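Beta sliding clamp (Bartonella birtlesii LL-WM9, PDB 6PTR) probably encircles DNA as a ring-shaped head-to-tail homodimer, tethering DNA polymerases and other proteins to it and conferring processivity. Local coordinates at residues Ile263-Asp268 with Pro361-Asp366; Glu350-Leu355 with Arg365-Ala370. One frame throughout, in Å; residues are numbered along the deposited sequence.

Interaction 1: Ile263-Asp268 with Pro361-Asp366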
ATOM      1  N   ILE C 263      25.412  19.549 -20.448  1.00 19.61           N
ATOM      2  CA  ILE C 263      24.245  19.649 -21.317  1.00 19.68           C
ATOM      3  C   ILE C 263      24.732  19.648 -22.755  1.00 23.41           C
ATOM      4  O   ILE C 263      25.415  20.586 -23.187  1.00 26.75           O
ATOM      5  CB  ILE C 263      23.408  20.901 -20.967  1.00 23.33           C
ATOM      6  CG1 ILE C 263      22.913  20.783 -19.523  1.00 28.54           C
ATOM      7  CG2 ILE C 263      22.253  21.058 -21.938  1.00 25.43           C
ATOM      8  CD1 ILE C 263      22.065  21.931 -19.060  1.00 34.25           C
ATOM      9  N   PRO C 264      24.466  18.596 -23.520  1.00 26.32           N
ATOM     10  CA  PRO C 264      25.070  18.485 -24.848  1.00 25.21           C
ATOM     11  C   PRO C 264      24.275  19.322 -25.834  1.00 38.73           C
ATOM     12  O   PRO C 264      23.162  18.962 -26.228  1.00 56.84           O
ATOM     13  CB  PRO C 264      24.970  16.979 -25.149  1.00 28.02           C
ATOM     14  CG  PRO C 264      23.778  16.523 -24.418  1.00 23.22           C
ATOM     15  CD  PRO C 264      23.596  17.444 -23.205  1.00 24.57           C
ATOM     16  N   LEU C 265      24.822  20.459 -26.205  1.00 39.53           N
ATOM     17  CA  LEU C 265      24.127  21.270 -27.191  1.00 48.40           C
ATOM     18  C   LEU C 265      24.572  20.964 -28.609  1.00 48.30           C
ATOM     19  O   LEU C 265      23.937  21.440 -29.556  1.00 55.35           O
ATOM     20  CB  LEU C 265      24.305  22.758 -26.875  1.00 55.25           C
ATOM     21  CG  LEU C 265      23.667  23.171 -25.539  1.00 52.31           C
ATOM     22  CD1 LEU C 265      23.801  24.671 -25.304  1.00 54.33           C
ATOM     23  CD2 LEU C 265      22.191  22.723 -25.436  1.00 45.89           C
ATOM     24  N   GLY C 266      25.612  20.159 -28.784  1.00 46.04           N
ATOM     25  CA  GLY C 266      26.092  19.810 -30.098  1.00 43.15           C
ATOM     26  C   GLY C 266      25.680  18.463 -30.652  1.00 35.17           C
ATOM     27  O   GLY C 266      26.096  18.132 -31.762  1.00 35.60           O
ATOM     28  N   ASN C 267      24.886  17.672 -29.928  1.00 35.96           N
ATOM     29  CA  ASN C 267      24.491  16.358 -30.434  1.00 34.25           C
ATOM     30  C   ASN C 267      23.784  16.488 -31.777  1.00 36.86           C
ATOM     31  O   ASN C 267      22.953  17.376 -31.966  1.00 40.92           O
ATOM     32  CB  ASN C 267      23.571  15.654 -29.433  1.00 28.44           C
ATOM     33  CG  ASN C 267      24.297  15.157 -28.219  1.00 26.61           C
ATOM     34  OD1 ASN C 267      25.502  15.376 -28.061  1.00 30.27           O
ATOM     35  ND2 ASN C 267      23.564  14.491 -27.327  1.00 25.67           N
ATOM     36  N   ASP C 268      24.100  15.580 -32.709  1.00 33.30           N
ATOM     37  CA  ASP C 268      23.708  15.750 -34.104  1.00 35.83           C
ATOM     38  C   ASP C 268      22.926  14.581 -34.694  1.00 37.15           C
ATOM     39  O   ASP C 268      22.725  14.550 -35.914  1.00 40.19           O
ATOM     40  CB  ASP C 268      24.953  16.014 -34.957  1.00 43.95           C
ATOM     41  CG  ASP C 268      25.955  14.867 -34.902  1.00 45.23           C
ATOM     42  OD1 ASP C 268      25.945  14.106 -33.912  1.00 50.09           O
ATOM     43  OD2 ASP C 268      26.754  14.725 -35.847  1.00 56.86           O
ATOM     44  N   PRO C 361      26.208  11.833 -23.271  1.00 18.23           N
ATOM     45  CA  PRO C 361      24.877  12.179 -22.747  1.00 17.63           C
ATOM     46  C   PRO C 361      23.881  12.452 -23.860  1.00 20.66           C
ATOM     47  O   PRO C 361      24.223  13.017 -24.899  1.00 20.22           O
ATOM     48  CB  PRO C 361      25.135  13.456 -21.928  1.00 17.40           C
ATOM     49  CG  PRO C 361      26.561  13.471 -21.633  1.00 27.29           C
ATOM     50  CD  PRO C 361      27.264  12.704 -22.730  1.00 25.21           C
ATOM     51  N   ALA C 362      22.634  12.065 -23.618  1.00 16.51           N
ATOM     52  CA  ALA C 362      21.526  12.304 -24.533  1.00 17.86           C
ATOM     53  C   ALA C 362      20.736  13.492 -24.018  1.00 21.33           C
ATOM     54  O   ALA C 362      20.549  13.632 -22.811  1.00 21.37           O
ATOM     55  CB  ALA C 362      20.611  11.086 -24.613  1.00 21.02           C
ATOM     56  N   LEU C 363      20.271  14.333 -24.938  1.00 18.28           N
ATOM     57  CA  LEU C 363      19.417  15.473 -24.619  1.00 17.56           C
ATOM     58  C   LEU C 363      17.995  15.114 -25.024  1.00 24.44           C
ATOM     59  O   LEU C 363      17.756  14.747 -26.182  1.00 24.59           O
ATOM     60  CB  LEU C 363      19.899  16.710 -25.368  1.00 18.20           C
ATOM     61  CG  LEU C 363      19.180  18.067 -25.282  1.00 23.82           C
ATOM     62  CD1 LEU C 363      19.295  18.651 -23.924  1.00 26.44           C
ATOM     63  CD2 LEU C 363      19.789  19.044 -26.300  1.00 31.45           C
ATOM     64  N   ILE C 364      17.053  15.229 -24.081  1.00 23.93           N
ATOM     65  CA  ILE C 364      15.684  14.751 -24.280  1.00 26.93           C
ATOM     66  C   ILE C 364      14.697  15.871 -23.985  1.00 40.15           C
ATOM     67  O   ILE C 364      14.894  16.667 -23.056  1.00 27.37           O
ATOM     68  CB  ILE C 364      15.370  13.525 -23.403  1.00 35.32           C
ATOM     69  CG1 ILE C 364      16.328  12.373 -23.701  1.00 34.53           C
ATOM     70  CG2 ILE C 364      13.917  13.083 -23.586  1.00 36.65           C
ATOM     71  CD1 ILE C 364      16.283  11.284 -22.679  1.00 37.14           C
ATOM     72  N   ARG C 365      13.619  15.919 -24.768  1.00 41.06           N
ATOM     73  CA  ARG C 365      12.591  16.930 -24.560  1.00 36.81           C
ATOM     74  C   ARG C 365      11.331  16.562 -25.326  1.00 33.57           C
ATOM     75  O   ARG C 365      11.342  15.715 -26.236  1.00 30.79           O
ATOM     76  CB  ARG C 365      13.075  18.317 -24.981  1.00 33.55           C
ATOM     77  CG  ARG C 365      13.686  18.340 -26.349  1.00 41.89           C
ATOM     78  CD  ARG C 365      13.619  19.725 -26.917  1.00 43.54           C
ATOM     79  NE  ARG C 365      14.504  20.649 -26.222  1.00 50.80           N
ATOM     80  CZ  ARG C 365      15.765  20.877 -26.577  1.00 56.17           C
ATOM     81  NH1 ARG C 365      16.286  20.236 -27.615  1.00 56.92           N
ATOM     82  NH2 ARG C 365      16.500  21.749 -25.897  1.00 60.58           N
ATOM     83  N   ASP C 366      10.226  17.161 -24.889  1.00 31.32           N
ATOM     84  CA  ASP C 366       9.045  17.278 -25.730  1.00 35.93           C
ATOM     85  C   ASP C 366       9.427  18.008 -27.001  1.00 42.92           C
ATOM     86  O   ASP C 366      10.032  19.082 -26.945  1.00 44.29           O
ATOM     87  CB  ASP C 366       7.948  18.073 -25.015  1.00 48.16           C
ATOM     88  CG  ASP C 366       6.953  17.194 -24.306  1.00 52.68           C
ATOM     89  OD1 ASP C 366       6.649  16.095 -24.824  1.00 51.83           O
ATOM     90  OD2 ASP C 366       6.477  17.610 -23.231  1.00 54.03           O
TER
HETATM   91  O   HOH W   1      26.715  14.397 -25.818  1.00 31.75           O
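The irregular segment Ile263-Asp268 passes over the beginning of strand 362-366, coming closest where the CA atoms of Pro264 and Leu363 lie 6.4 Å apart; no beta bridge forms, and the direct hydrogen bond between the segments comes from a side chain. Pro264 directs its ring at the strand: its CG is 4.0 Å from Leu363 CB and 3.6 Å from the carbonyl O of Pro361. Leu363 crosses the proline obliquely. With CG anti to its own backbone N (chi1 178°), Leu363 brings CD2 to 3.4 Å from Pro264 O. The other methyl, Leu363 CD1, meets Ile263 CG2 more loosely, at 4.3 Å. Ile263 and Leu363 also share Leu373 of strand 372-376 as a neighbour, while Pro264 and Pro361 both lean on Val375. The loop is thus laid over one face of the antiparallel sheet that the C-terminal domain shares with the central domain, just before the chain enters that sheet as strand 269-274. Pro361 also packs against an apolar side chain of the bound griselimycin, so this corner of the contact borders the site of the bound antibiotic. The polar part belongs to Asn267. Its CG stands anti to the carbonyl carbon, and Asn267 ND2 donates to Pro361 O at 2.9 Å with an N-H...O angle of 158°. The acceptor lies 5° out of the amide plane, so the N-H is aimed well. ND2 also bonds to Met354 O, tying the loop to strand 350-355 as well as to the residue that leads into strand 362-366. A water donates to Asn267 OD1 at 2.7 Å and to Pro361 O at 3.0 Å, so that the carbonyl is gripped by two donors, the amide nitrogen and the water.

Interaction 2: Glu350-Leu355 with Arg365-Ala370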
ATOM      1  N   GLU C 350       5.112  13.367 -29.099  1.00 28.33           N
ATOM      2  CA  GLU C 350       6.401  13.118 -29.729  1.00 32.99           C
ATOM      3  C   GLU C 350       7.524  13.301 -28.717  1.00 31.72           C
ATOM      4  O   GLU C 350       7.648  14.370 -28.109  1.00 39.58           O
ATOM      5  CB  GLU C 350       6.586  14.055 -30.924  1.00 38.25           C
ATOM      6  CG  GLU C 350       5.320  14.099 -31.760  1.00 42.82           C
ATOM      7  CD  GLU C 350       5.335  15.113 -32.877  1.00 50.04           C
ATOM      8  OE1 GLU C 350       4.678  14.847 -33.906  1.00 42.29           O
ATOM      9  OE2 GLU C 350       5.974  16.173 -32.720  1.00 55.56           O
ATOM     10  N   MET C 351       8.363  12.285 -28.579  1.00 27.28           N
ATOM     11  CA  MET C 351       9.531  12.340 -27.712  1.00 20.67           C
ATOM     12  C   MET C 351      10.778  12.399 -28.585  1.00 26.76           C
ATOM     13  O   MET C 351      10.961  11.550 -29.459  1.00 25.40           O
ATOM     14  CB  MET C 351       9.573  11.121 -26.799  1.00 21.33           C
ATOM     15  CG  MET C 351      10.725  11.110 -25.837  1.00 23.13           C
ATOM     16  SD  MET C 351      10.445   9.778 -24.652  1.00 24.64           S
ATOM     17  CE  MET C 351      11.774  10.066 -23.489  1.00 25.36           C
ATOM     18  N   VAL C 352      11.630  13.392 -28.357  1.00 26.03           N
ATOM     19  CA  VAL C 352      12.809  13.619 -29.191  1.00 21.19           C
ATOM     20  C   VAL C 352      14.068  13.368 -28.369  1.00 22.38           C
ATOM     21  O   VAL C 352      14.217  13.904 -27.267  1.00 24.34           O
ATOM     22  CB  VAL C 352      12.820  15.041 -29.777  1.00 28.22           C
ATOM     23  CG1 VAL C 352      14.103  15.257 -30.582  1.00 29.19           C
ATOM     24  CG2 VAL C 352      11.613  15.249 -30.648  1.00 33.62           C
ATOM     25  N   PHE C 353      14.962  12.525 -28.890  1.00 20.99           N
ATOM     26  CA  PHE C 353      16.302  12.352 -28.335  1.00 18.32           C
ATOM     27  C   PHE C 353      17.310  12.992 -29.277  1.00 21.53           C
ATOM     28  O   PHE C 353      17.301  12.700 -30.474  1.00 25.13           O
ATOM     29  CB  PHE C 353      16.697  10.883 -28.209  1.00 17.86           C
ATOM     30  CG  PHE C 353      15.802  10.061 -27.345  1.00 19.59           C
ATOM     31  CD1 PHE C 353      14.531   9.697 -27.768  1.00 23.38           C
ATOM     32  CD2 PHE C 353      16.263   9.597 -26.129  1.00 22.73           C
ATOM     33  CE1 PHE C 353      13.719   8.902 -26.960  1.00 24.62           C
ATOM     34  CE2 PHE C 353      15.465   8.804 -25.320  1.00 24.34           C
ATOM     35  CZ  PHE C 353      14.194   8.455 -25.745  1.00 24.51           C
ATOM     36  N   MET C 354      18.194  13.824 -28.736  1.00 18.29           N
ATOM     37  CA  MET C 354      19.357  14.311 -29.467  1.00 19.03           C
ATOM     38  C   MET C 354      20.554  13.508 -28.980  1.00 19.41           C
ATOM     39  O   MET C 354      20.893  13.539 -27.793  1.00 19.97           O
ATOM     40  CB  MET C 354      19.560  15.815 -29.272  1.00 21.94           C
ATOM     41  CG  MET C 354      18.355  16.599 -29.664  1.00 25.29           C
ATOM     42  SD  MET C 354      17.911  16.404 -31.400  1.00 33.90           S
ATOM     43  CE  MET C 354      19.403  16.936 -32.230  1.00 36.83           C
ATOM     44  N   LEU C 355      21.148  12.731 -29.882  1.00 18.99           N
ATOM     45  CA  LEU C 355      22.146  11.753 -29.490  1.00 18.21           C
ATOM     46  C   LEU C 355      23.476  12.071 -30.147  1.00 18.86           C
ATOM     47  O   LEU C 355      23.548  12.724 -31.190  1.00 22.80           O
ATOM     48  CB  LEU C 355      21.709  10.330 -29.892  1.00 19.57           C
ATOM     49  CG  LEU C 355      20.335   9.964 -29.335  1.00 26.18           C
ATOM     50  CD1 LEU C 355      19.804   8.690 -29.976  1.00 29.69           C
ATOM     51  CD2 LEU C 355      20.459   9.819 -27.819  1.00 20.24           C
ATOM     52  N   ARG C 365      13.619  15.919 -24.768  1.00 41.06           N
ATOM     53  CA  ARG C 365      12.591  16.930 -24.560  1.00 36.81           C
ATOM     54  C   ARG C 365      11.331  16.562 -25.326  1.00 33.57           C
ATOM     55  O   ARG C 365      11.342  15.715 -26.236  1.00 30.79           O
ATOM     56  CB  ARG C 365      13.075  18.317 -24.981  1.00 33.55           C
ATOM     57  CG  ARG C 365      13.686  18.340 -26.349  1.00 41.89           C
ATOM     58  CD  ARG C 365      13.619  19.725 -26.917  1.00 43.54           C
ATOM     59  NE  ARG C 365      14.504  20.649 -26.222  1.00 50.80           N
ATOM     60  CZ  ARG C 365      15.765  20.877 -26.577  1.00 56.17           C
ATOM     61  NH1 ARG C 365      16.286  20.236 -27.615  1.00 56.92           N
ATOM     62  NH2 ARG C 365      16.500  21.749 -25.897  1.00 60.58           N
ATOM     63  N   ASP C 366      10.226  17.161 -24.889  1.00 31.32           N
ATOM     64  CA  ASP C 366       9.045  17.278 -25.730  1.00 35.93           C
ATOM     65  C   ASP C 366       9.427  18.008 -27.001  1.00 42.92           C
ATOM     66  O   ASP C 366      10.032  19.082 -26.945  1.00 44.29           O
ATOM     67  CB  ASP C 366       7.948  18.073 -25.015  1.00 48.16           C
ATOM     68  CG  ASP C 366       6.953  17.194 -24.306  1.00 52.68           C
ATOM     69  OD1 ASP C 366       6.649  16.095 -24.824  1.00 51.83           O
ATOM     70  OD2 ASP C 366       6.477  17.610 -23.231  1.00 54.03           O
ATOM     71  N   ASN C 367       9.046  17.435 -28.145  1.00 40.07           N
ATOM     72  CA  ASN C 367       9.326  18.068 -29.427  1.00 36.87           C
ATOM     73  C   ASN C 367       8.940  19.538 -29.418  1.00 44.46           C
ATOM     74  O   ASN C 367       9.604  20.355 -30.064  1.00 54.27           O
ATOM     75  CB  ASN C 367       8.587  17.322 -30.540  1.00 34.80           C
ATOM     76  CG  ASN C 367       9.159  17.602 -31.931  1.00 45.09           C
ATOM     77  OD1 ASN C 367      10.256  18.148 -32.078  1.00 39.04           O
ATOM     78  ND2 ASN C 367       8.416  17.213 -32.955  1.00 48.93           N
ATOM     79  N   ASN C 368       7.915  19.907 -28.647  1.00 45.67           N
ATOM     80  CA  ASN C 368       7.429  21.283 -28.704  1.00 69.64           C
ATOM     81  C   ASN C 368       8.354  22.245 -27.955  1.00 80.48           C
ATOM     82  O   ASN C 368       8.916  23.171 -28.555  1.00 80.04           O
ATOM     83  CB  ASN C 368       5.969  21.366 -28.198  1.00 73.46           C
ATOM     84  CG  ASN C 368       5.836  21.451 -26.671  1.00 74.43           C
ATOM     85  OD1 ASN C 368       5.858  20.440 -25.974  1.00 76.76           O
ATOM     86  ND2 ASN C 368       5.656  22.663 -26.160  1.00 74.17           N
ATOM     87  N   ASN C 369       8.572  22.021 -26.661  1.00 84.09           N
ATOM     88  CA  ASN C 369       8.796  23.175 -25.804  1.00 82.47           C
ATOM     89  C   ASN C 369      10.258  23.610 -25.779  1.00 67.97           C
ATOM     90  O   ASN C 369      11.176  22.874 -26.157  1.00 66.46           O
ATOM     91  CB  ASN C 369       8.314  22.900 -24.381  1.00 78.70           C
ATOM     92  CG  ASN C 369       9.398  22.342 -23.514  1.00 62.61           C
ATOM     93  OD1 ASN C 369      10.242  23.079 -23.010  1.00 39.95           O
ATOM     94  ND2 ASN C 369       9.395  21.031 -23.341  1.00 73.85           N
ATOM     95  N   ALA C 370      10.455  24.834 -25.273  1.00 49.76           N
ATOM     96  CA  ALA C 370      11.743  25.494 -25.270  1.00 39.41           C
ATOM     97  C   ALA C 370      12.268  25.832 -23.883  1.00 39.53           C
ATOM     98  O   ALA C 370      13.400  26.314 -23.776  1.00 48.18           O
ATOM     99  CB  ALA C 370      11.668  26.789 -26.095  1.00 36.22           C
TER
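This is an antiparallel strand pairing at the open end of the hairpin formed by strands 350-355 and 362-366, away from their connecting loop, where the second strand leaves the sheet in a turn. Val352 and Arg365 form a hydrogen-bonded pair: Val352 N donates to Arg365 O at 3.2 Å, nearly along the C=O axis (173°), and Arg365 N returns a bond to Val352 O at 3.3 Å. Met351 and Asp366 follow as a non-hydrogen-bonded pair, with CA atoms 5.3 Å apart; Asp366 turns its carboxylate to Ser348 OG and Ser347 N. Beyond it the ladder loosens to a weak bond from Asn367 N to Glu350 O. A side-chain bond adds to it: Asn367 ND2 donates to Glu350 OE2 at 2.7 Å, almost straight. The bond lies in the amide plane but meets the carboxylate from above its plane, 38° out of it. The same Asn367 side chain, CG anti to its backbone N, crosses Val352 obliquely, with Asn367 OD1 3.5 Å from Val352 CG2. Antiparallel pairing of strands that follow each other in the chain makes this a beta hairpin, here two inner strands of the eight-stranded antiparallel sheet joining the central and C-terminal domains of this DNA-encircling ring family.

Both interactions hold strand 362-366, which they approach from different directions, and their centres lie about 9 Å apart. Interaction 2 is lateral, fixing the strand's later end to its hairpin neighbour chiefly by backbone bonds within the sheet. Interaction 1 is stacked on a sheet face, relying on apolar packing and one side-chain amide. Each mixes buried and exposed residues: buried Leu363 and Pro361 anchor the first, whereas in interaction 2 only Val352 of the main contributors is buried, while Arg365, Asn367 and Glu350 lie toward the surface. Strand 350-355 is common ground for both, and Leu363 O probably accepts a hydrogen bond from Met354 N, continuing the ladder of interaction 2 to the strand's loop-covered beginning.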